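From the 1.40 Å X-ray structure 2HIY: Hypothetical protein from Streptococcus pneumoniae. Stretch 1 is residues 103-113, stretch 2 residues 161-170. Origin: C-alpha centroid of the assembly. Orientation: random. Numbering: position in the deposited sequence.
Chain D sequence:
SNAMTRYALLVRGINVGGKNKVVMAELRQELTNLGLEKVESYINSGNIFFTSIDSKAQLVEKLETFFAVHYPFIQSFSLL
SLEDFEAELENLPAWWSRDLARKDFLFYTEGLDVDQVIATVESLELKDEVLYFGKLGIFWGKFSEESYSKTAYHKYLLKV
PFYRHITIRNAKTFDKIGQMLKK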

ATOM      1  N   LYS D 103     -16.980 -16.877   0.520  1.00 11.81           N
ATOM      2  CA  LYS D 103     -17.144 -18.109  -0.244  1.00 11.93           C
ATOM      3  C   LYS D 103     -16.320 -18.014  -1.501  1.00 12.17           C
ATOM      4  O   LYS D 103     -16.488 -17.057  -2.245  1.00 12.47           O
ATOM      5  CB  LYS D 103     -18.594 -18.358  -0.580  1.00 12.32           C
ATOM      6  CG  LYS D 103     -19.476 -18.620   0.657  1.00 12.58           C
ATOM      7  CD  LYS D 103     -20.933 -18.870   0.304  1.00 13.66           C
ATOM      8  CE  LYS D 103     -21.602 -17.588  -0.210  1.00 15.44           C
ATOM      9  NZ  LYS D 103     -23.086 -17.725  -0.348  1.00 16.08           N
ATOM     10  N   ASP D 104     -15.449 -18.968  -1.717  1.00 11.00           N
ATOM     11  CA  ASP D 104     -14.590 -19.002  -2.891  1.00 12.06           C
ATOM     12  C   ASP D 104     -14.680 -20.330  -3.599  1.00 12.69           C
ATOM     13  O   ASP D 104     -14.909 -21.362  -2.958  1.00 13.01           O
ATOM     14  CB  ASP D 104     -13.160 -18.723  -2.466  1.00 14.06           C
ATOM     15  CG  ASP D 104     -13.042 -17.350  -1.821  1.00 16.78           C
ATOM     16  OD1 ASP D 104     -13.239 -16.340  -2.535  1.00 18.28           O
ATOM     17  OD2 ASP D 104     -12.823 -17.257  -0.588  1.00 17.82           O
ATOM     18  N   PHE D 105     -14.479 -20.300  -4.921  1.00 12.62           N
ATOM     19  CA  PHE D 105     -14.365 -21.535  -5.673  1.00 12.01           C
ATOM     20  C   PHE D 105     -12.945 -21.570  -6.225  1.00 12.58           C
ATOM     21  O   PHE D 105     -12.518 -20.611  -6.868  1.00 13.37           O
ATOM     22  CB  PHE D 105     -15.370 -21.599  -6.815  1.00 13.02           C
ATOM     23  CG  PHE D 105     -15.529 -22.987  -7.382  1.00 11.98           C
ATOM     24  CD1 PHE D 105     -16.276 -23.925  -6.703  1.00 12.68           C
ATOM     25  CD2 PHE D 105     -14.899 -23.364  -8.558  1.00 12.12           C
ATOM     26  CE1 PHE D 105     -16.440 -25.198  -7.205  1.00 11.53           C
ATOM     27  CE2 PHE D 105     -15.063 -24.614  -9.071  1.00 12.56           C
ATOM     28  CZ  PHE D 105     -15.832 -25.551  -8.385  1.00 13.19           C
ATOM     29  N   LEU D 106     -12.257 -22.671  -5.991  1.00 11.92           N
ATOM     30  CA  LEU D 106     -10.894 -22.863  -6.493  1.00 11.98           C
ATOM     31  C   LEU D 106     -10.990 -23.736  -7.744  1.00 11.62           C
ATOM     32  O   LEU D 106     -11.117 -24.957  -7.635  1.00 12.01           O
ATOM     33  CB  LEU D 106     -10.026 -23.560  -5.431  1.00 12.76           C
ATOM     34  CG  LEU D 106      -9.664 -22.739  -4.180  1.00 14.17           C
ATOM     35  CD1 LEU D 106     -10.907 -22.427  -3.338  1.00 15.58           C
ATOM     36  CD2 LEU D 106      -8.700 -23.537  -3.314  1.00 15.56           C
ATOM     37  N   PHE D 107     -10.974 -23.105  -8.921  1.00 11.42           N
ATOM     38  CA  PHE D 107     -11.131 -23.861 -10.164  1.00 12.20           C
ATOM     39  C   PHE D 107      -9.853 -24.613 -10.500  1.00 12.37           C
ATOM     40  O   PHE D 107      -8.748 -24.041 -10.503  1.00 12.67           O
ATOM     41  CB  PHE D 107     -11.401 -22.935 -11.338  1.00 12.20           C
ATOM     42  CG  PHE D 107     -12.807 -22.393 -11.408  1.00 11.08           C
ATOM     43  CD1 PHE D 107     -13.816 -23.099 -12.071  1.00 12.21           C
ATOM     44  CD2 PHE D 107     -13.132 -21.111 -10.891  1.00 12.13           C
ATOM     45  CE1 PHE D 107     -15.135 -22.568 -12.180  1.00 12.46           C
ATOM     46  CE2 PHE D 107     -14.429 -20.584 -11.011  1.00 12.67           C
ATOM     47  CZ  PHE D 107     -15.415 -21.324 -11.648  1.00 12.78           C
ATOM     48  N   TYR D 108      -9.990 -25.903 -10.795  1.00 12.13           N
ATOM     49  CA  TYR D 108      -8.867 -26.665 -11.291  1.00 11.90           C
ATOM     50  C   TYR D 108      -8.420 -26.128 -12.644  1.00 13.21           C
ATOM     51  O   TYR D 108      -9.188 -25.531 -13.370  1.00 14.12           O
ATOM     52  CB  TYR D 108      -9.257 -28.133 -11.403  1.00 13.03           C
ATOM     53  CG  TYR D 108      -9.663 -28.787 -10.085  1.00 12.03           C
ATOM     54  CD1 TYR D 108      -9.009 -28.487  -8.882  1.00 12.79           C
ATOM     55  CD2 TYR D 108     -10.674 -29.766 -10.070  1.00 13.32           C
ATOM     56  CE1 TYR D 108      -9.392 -29.135  -7.667  1.00 13.47           C
ATOM     57  CE2 TYR D 108     -11.044 -30.403  -8.883  1.00 13.43           C
ATOM     58  CZ  TYR D 108     -10.390 -30.099  -7.716  1.00 14.11           C
ATOM     59  OH  TYR D 108     -10.764 -30.777  -6.554  1.00 14.94           O
ATOM     60  N   THR D 109      -7.160 -26.350 -12.991  1.00 12.75           N
ATOM     61  CA  THR D 109      -6.613 -25.933 -14.282  1.00 13.34           C
ATOM     62  C   THR D 109      -6.259 -27.152 -15.134  1.00 13.19           C
ATOM     63  O   THR D 109      -6.149 -28.270 -14.653  1.00 13.39           O
ATOM     64  CB  THR D 109      -5.353 -25.104 -14.082  1.00 13.46           C
ATOM     65  OG1 THR D 109      -4.409 -25.861 -13.307  1.00 14.98           O
ATOM     66  CG2 THR D 109      -5.657 -23.764 -13.385  1.00 13.69           C
ATOM     67  N   GLU D 110      -6.048 -26.902 -16.417  1.00 13.36           N
ATOM     68  CA  GLU D 110      -5.699 -27.969 -17.333  1.00 14.16           C
ATOM     69  C   GLU D 110      -4.368 -28.599 -16.955  1.00 14.85           C
ATOM     70  O   GLU D 110      -3.387 -27.895 -16.702  1.00 15.40           O
ATOM     71  CB  GLU D 110      -5.647 -27.404 -18.757  1.00 14.93           C
ATOM     72  CG  GLU D 110      -7.032 -27.124 -19.285  1.00 15.28           C
ATOM     73  CD  GLU D 110      -7.881 -28.390 -19.366  1.00 18.06           C
ATOM     74  OE1 GLU D 110      -7.394 -29.410 -19.902  1.00 18.72           O
ATOM     75  OE2 GLU D 110      -9.030 -28.385 -18.856  1.00 18.40           O
ATOM     76  N   GLY D 111      -4.357 -29.925 -16.850  1.00 15.16           N
ATOM     77  CA  GLY D 111      -3.118 -30.618 -16.533  1.00 16.91           C
ATOM     78  C   GLY D 111      -2.878 -30.816 -15.053  1.00 16.95           C
ATOM     79  O   GLY D 111      -1.919 -31.492 -14.667  1.00 18.48           O
ATOM     80  N   LEU D 112      -3.746 -30.260 -14.214  1.00 16.09           N
ATOM     81  CA  LEU D 112      -3.535 -30.366 -12.778  1.00 16.24           C
ATOM     82  C   LEU D 112      -3.750 -31.797 -12.273  1.00 16.38           C
ATOM     83  O   LEU D 112      -4.718 -32.463 -12.650  1.00 17.40           O
ATOM     84  CB  LEU D 112      -4.504 -29.417 -12.078  1.00 16.11           C
ATOM     85  CG  LEU D 112      -4.428 -29.327 -10.563  1.00 14.55           C
ATOM     86  CD1 LEU D 112      -3.096 -28.765 -10.083  1.00 16.53           C
ATOM     87  CD2 LEU D 112      -5.561 -28.458 -10.130  1.00 16.65           C
ATOM     88  N   ASP D 113      -2.882 -32.251 -11.372  1.00 15.21           N
ATOM     89  CA  ASP D 113      -3.088 -33.538 -10.722  1.00 14.61           C
ATOM     90  C   ASP D 113      -4.087 -33.321  -9.571  1.00 14.73           C
ATOM     91  O   ASP D 113      -3.707 -33.018  -8.450  1.00 15.24           O
ATOM     92  CB  ASP D 113      -1.741 -34.090 -10.214  1.00 14.71           C
ATOM     93  CG  ASP D 113      -1.868 -35.457  -9.533  1.00 16.28           C
ATOM     94  OD1 ASP D 113      -3.005 -35.961  -9.375  1.00 18.39           O
ATOM     95  OD2 ASP D 113      -0.833 -36.008  -9.085  1.00 16.80           O
ATOM     96  N   PRO D 161       1.993 -26.231  -3.083  1.00 15.34           N
ATOM     97  CA  PRO D 161       2.558 -26.243  -4.418  1.00 16.31           C
ATOM     98  C   PRO D 161       1.536 -25.971  -5.521  1.00 16.60           C
ATOM     99  O   PRO D 161       1.926 -25.494  -6.573  1.00 17.99           O
ATOM    100  CB  PRO D 161       3.164 -27.661  -4.531  1.00 17.58           C
ATOM    101  CG  PRO D 161       3.364 -28.098  -3.143  1.00 18.13           C
ATOM    102  CD  PRO D 161       2.256 -27.492  -2.357  1.00 15.93           C
ATOM    103  N   PHE D 162       0.255 -26.223  -5.267  1.00 16.43           N
ATOM    104  CA  PHE D 162      -0.734 -26.084  -6.316  1.00 16.27           C
ATOM    105  C   PHE D 162      -1.262 -24.666  -6.489  1.00 15.47           C
ATOM    106  O   PHE D 162      -2.074 -24.417  -7.373  1.00 14.59           O
ATOM    107  CB  PHE D 162      -1.884 -27.125  -6.124  1.00 16.20           C
ATOM    108  CG  PHE D 162      -2.804 -26.863  -4.939  1.00 14.54           C
ATOM    109  CD1 PHE D 162      -3.781 -25.875  -4.990  1.00 16.57           C
ATOM    110  CD2 PHE D 162      -2.742 -27.677  -3.784  1.00 15.48           C
ATOM    111  CE1 PHE D 162      -4.621 -25.633  -3.898  1.00 17.47           C
ATOM    112  CE2 PHE D 162      -3.583 -27.452  -2.712  1.00 16.14           C
ATOM    113  CZ  PHE D 162      -4.547 -26.442  -2.767  1.00 17.11           C
ATOM    114  N   TYR D 163      -0.833 -23.735  -5.638  1.00 13.97           N
ATOM    115  CA  TYR D 163      -1.440 -22.434  -5.636  1.00 13.15           C
ATOM    116  C   TYR D 163      -1.499 -21.719  -6.981  1.00 13.78           C
ATOM    117  O   TYR D 163      -2.543 -21.131  -7.325  1.00 14.89           O
ATOM    118  CB  TYR D 163      -0.707 -21.550  -4.624  1.00 14.32           C
ATOM    119  CG  TYR D 163      -1.352 -20.210  -4.428  1.00 15.68           C
ATOM    120  CD1 TYR D 163      -2.490 -20.096  -3.636  1.00 16.81           C
ATOM    121  CD2 TYR D 163      -0.857 -19.054  -5.059  1.00 15.67           C
ATOM    122  CE1 TYR D 163      -3.122 -18.876  -3.456  1.00 19.77           C
ATOM    123  CE2 TYR D 163      -1.486 -17.805  -4.858  1.00 17.83           C
ATOM    124  CZ  TYR D 163      -2.622 -17.756  -4.052  1.00 17.97           C
ATOM    125  OH  TYR D 163      -3.270 -16.551  -3.831  1.00 23.21           O
ATOM    126  N   ARG D 164      -0.403 -21.752  -7.733  1.00 13.54           N
ATOM    127  CA  ARG D 164      -0.366 -21.049  -9.019  1.00 14.70           C
ATOM    128  C   ARG D 164      -1.049 -21.854 -10.114  1.00 15.06           C
ATOM    129  O   ARG D 164      -1.057 -21.437 -11.284  1.00 15.67           O
ATOM    130  CB  ARG D 164       1.072 -20.721  -9.406  1.00 15.29           C
ATOM    131  CG  ARG D 164       1.699 -19.645  -8.496  1.00 16.62           C
ATOM    132  CD  ARG D 164       3.211 -19.423  -8.768  1.00 17.49           C
ATOM    133  NE  ARG D 164       3.551 -19.438 -10.186  1.00 21.84           N
ATOM    134  CZ  ARG D 164       3.534 -18.377 -10.979  1.00 26.29           C
ATOM    135  NH1 ARG D 164       3.218 -17.179 -10.493  1.00 27.69           N
ATOM    136  NH2 ARG D 164       3.847 -18.523 -12.270  1.00 26.09           N
ATOM    137  N   HIS D 165      -1.622 -23.007  -9.753  1.00 13.54           N
ATOM    138  CA  HIS D 165      -2.269 -23.921 -10.706  1.00 14.19           C
ATOM    139  C   HIS D 165      -3.730 -24.114 -10.377  1.00 13.32           C
ATOM    140  O   HIS D 165      -4.331 -25.125 -10.776  1.00 14.24           O
ATOM    141  CB  HIS D 165      -1.499 -25.229 -10.764  1.00 14.12           C
ATOM    142  CG  HIS D 165      -0.108 -25.018 -11.230  1.00 17.37           C
ATOM    143  ND1 HIS D 165       0.953 -24.831 -10.372  1.00 22.22           N
ATOM    144  CD2 HIS D 165       0.367 -24.844 -12.478  1.00 19.76           C
ATOM    145  CE1 HIS D 165       2.040 -24.592 -11.085  1.00 20.13           C
ATOM    146  NE2 HIS D 165       1.716 -24.609 -12.363  1.00 24.75           N
ATOM    147  N   ILE D 166      -4.292 -23.177  -9.626  1.00 13.08           N
ATOM    148  CA  ILE D 166      -5.740 -23.094  -9.468  1.00 13.88           C
ATOM    149  C   ILE D 166      -6.155 -21.678  -9.780  1.00 13.84           C
ATOM    150  O   ILE D 166      -5.322 -20.766  -9.691  1.00 15.06           O
ATOM    151  CB  ILE D 166      -6.221 -23.469  -8.055  1.00 15.48           C
ATOM    152  CG1 ILE D 166      -5.476 -22.650  -7.011  1.00 16.42           C
ATOM    153  CG2 ILE D 166      -6.115 -24.973  -7.838  1.00 18.29           C
ATOM    154  CD1 ILE D 166      -6.024 -22.723  -5.617  1.00 21.69           C
ATOM    155  N   THR D 167      -7.417 -21.495 -10.120  1.00 13.13           N
ATOM    156  CA  THR D 167      -7.905 -20.170 -10.425  1.00 13.75           C
ATOM    157  C   THR D 167      -9.008 -19.859  -9.423  1.00 13.68           C
ATOM    158  O   THR D 167     -10.078 -20.459  -9.469  1.00 14.36           O
ATOM    159  CB  THR D 167      -8.460 -20.122 -11.860  1.00 14.83           C
ATOM    160  OG1 THR D 167      -7.522 -20.774 -12.750  1.00 17.38           O
ATOM    161  CG2 THR D 167      -8.688 -18.702 -12.265  1.00 17.06           C
ATOM    162  N   ILE D 168      -8.746 -18.909  -8.541  1.00 13.28           N
ATOM    163  CA  ILE D 168      -9.669 -18.670  -7.434  1.00 13.69           C
ATOM    164  C   ILE D 168     -10.639 -17.576  -7.831  1.00 13.99           C
ATOM    165  O   ILE D 168     -10.236 -16.502  -8.306  1.00 14.58           O
ATOM    166  CB  ILE D 168      -8.910 -18.257  -6.187  1.00 14.82           C
ATOM    167  CG1 ILE D 168      -7.934 -19.367  -5.801  1.00 15.69           C
ATOM    168  CG2 ILE D 168      -9.919 -17.931  -5.048  1.00 16.09           C
ATOM    169  CD1 ILE D 168      -7.075 -19.056  -4.552  1.00 20.12           C
ATOM    170  N   ARG D 169     -11.930 -17.828  -7.640  1.00 13.53           N
ATOM    171  CA  ARG D 169     -12.963 -16.820  -7.866  1.00 13.47           C
ATOM    172  C   ARG D 169     -13.919 -16.808  -6.700  1.00 13.84           C
ATOM    173  O   ARG D 169     -14.228 -17.853  -6.133  1.00 13.55           O
ATOM    174  CB  ARG D 169     -13.762 -17.147  -9.142  1.00 13.39           C
ATOM    175  CG  ARG D 169     -12.901 -17.154 -10.438  1.00 14.19           C
ATOM    176  CD  ARG D 169     -12.467 -15.721 -10.762  1.00 15.25           C
ATOM    177  NE  ARG D 169     -11.725 -15.577 -12.026  1.00 14.51           N
ATOM    178  CZ  ARG D 169     -10.404 -15.547 -12.144  1.00 14.71           C
ATOM    179  NH1 ARG D 169      -9.623 -15.708 -11.094  1.00 17.17           N
ATOM    180  NH2 ARG D 169      -9.868 -15.380 -13.353  1.00 16.54           N
ATOM    181  N   ASN D 170     -14.388 -15.649  -6.309  1.00 12.78           N
ATOM    182  CA  ASN D 170     -15.399 -15.619  -5.267  1.00 13.79           C
ATOM    183  C   ASN D 170     -16.732 -16.168  -5.770  1.00 13.45           C
ATOM    184  O   ASN D 170     -16.943 -16.375  -6.979  1.00 13.32           O
ATOM    185  CB  ASN D 170     -15.503 -14.250  -4.591  1.00 14.59           C
ATOM    186  CG  ASN D 170     -15.933 -13.154  -5.529  1.00 15.60           C
ATOM    187  OD1 ASN D 170     -16.784 -13.348  -6.393  1.00 18.78           O
ATOM    188  ND2 ASN D 170     -15.401 -11.950  -5.295  1.00 20.44           N
TER

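The two stretches meet as neighbouring antiparallel strands, their N-to-C directions 155° apart and their axes approaching to 4.4 Å. The pairing rests on two hydrogen-bonded residue pairs separated by a non-hydrogen-bonded one. In the first, Phe-105 N donates to Arg-169 O at 2.7 Å and Arg-169 N returns a bond to Phe-105 O at 2.9 Å, both nearly linear. In the second, Phe-107 N reaches Thr-167 O at 2.8 Å and Thr-167 N reaches Phe-107 O at 2.9 Å, with somewhat more bent geometry. Between them, Leu-106 and Ile-168 face each other without direct backbone hydrogen bonds, their CA atoms 4.5 Å apart. Asp-104 and Asn-170 form a further non-hydrogen-bonded pair, with CA atoms only 4.2 Å apart and side chains that diverge. The close approach of the backbones also brings CA-H groups onto carbonyl oxygens, as in the contact of Ile-166 CA with Phe-107 O at 3.3 Å.

Beyond Phe-107, a side chain extends the polar connection between the stretches: Thr-109 OG1 donates to His-165 O at 2.6 Å. Its chi1 of 56° (p) places the hydroxyl at this carbonyl, while Thr-109 CG2 packs 3.6 Å from Thr-167 OG1. Thr-109 also opens a type II turn to Leu-112, within which Leu-112 N bonds to Thr-109 O at 3.2 Å. Gly-111 occupies this turn with phi/psi of 90/-5, where a CB would be jammed against the carbonyl oxygen of Glu-110. The turn brings the chain round so that Leu-112 points back toward the second stretch.

The side chains of Leu-106, Ile-166 and Ile-168 share one face of the sheet. Leu-106 bridges the two isoleucines, with its CD2 3.6 Å from Ile-166 CD1 and its CG 4.1 Å from Ile-168 CG1. Leu-112 extends this apolar packing: its CD2 lies 4.2 Å from Ile-166 CG2, and its CD1 approaches Phe-162 CB at 4.5 Å.

Phe-105, Phe-107, Thr-167 and Arg-169 project from the other face. Phe-107 CB and Thr-167 CB are 4.1 Å apart, and the aliphatic part of Arg-169 meets the Phe-107 ring at its edge, with Arg-169 CG 3.8 Å from Phe-107 CE2. This is a contact with a methylene group rather than a guanidinium stack. The guanidinium leads away from the first stretch; Arg-169 NH1 donates to Ile-168 O at 3.0 Å, while NE and NH2 are hydrogen-bonded elsewhere in the structure.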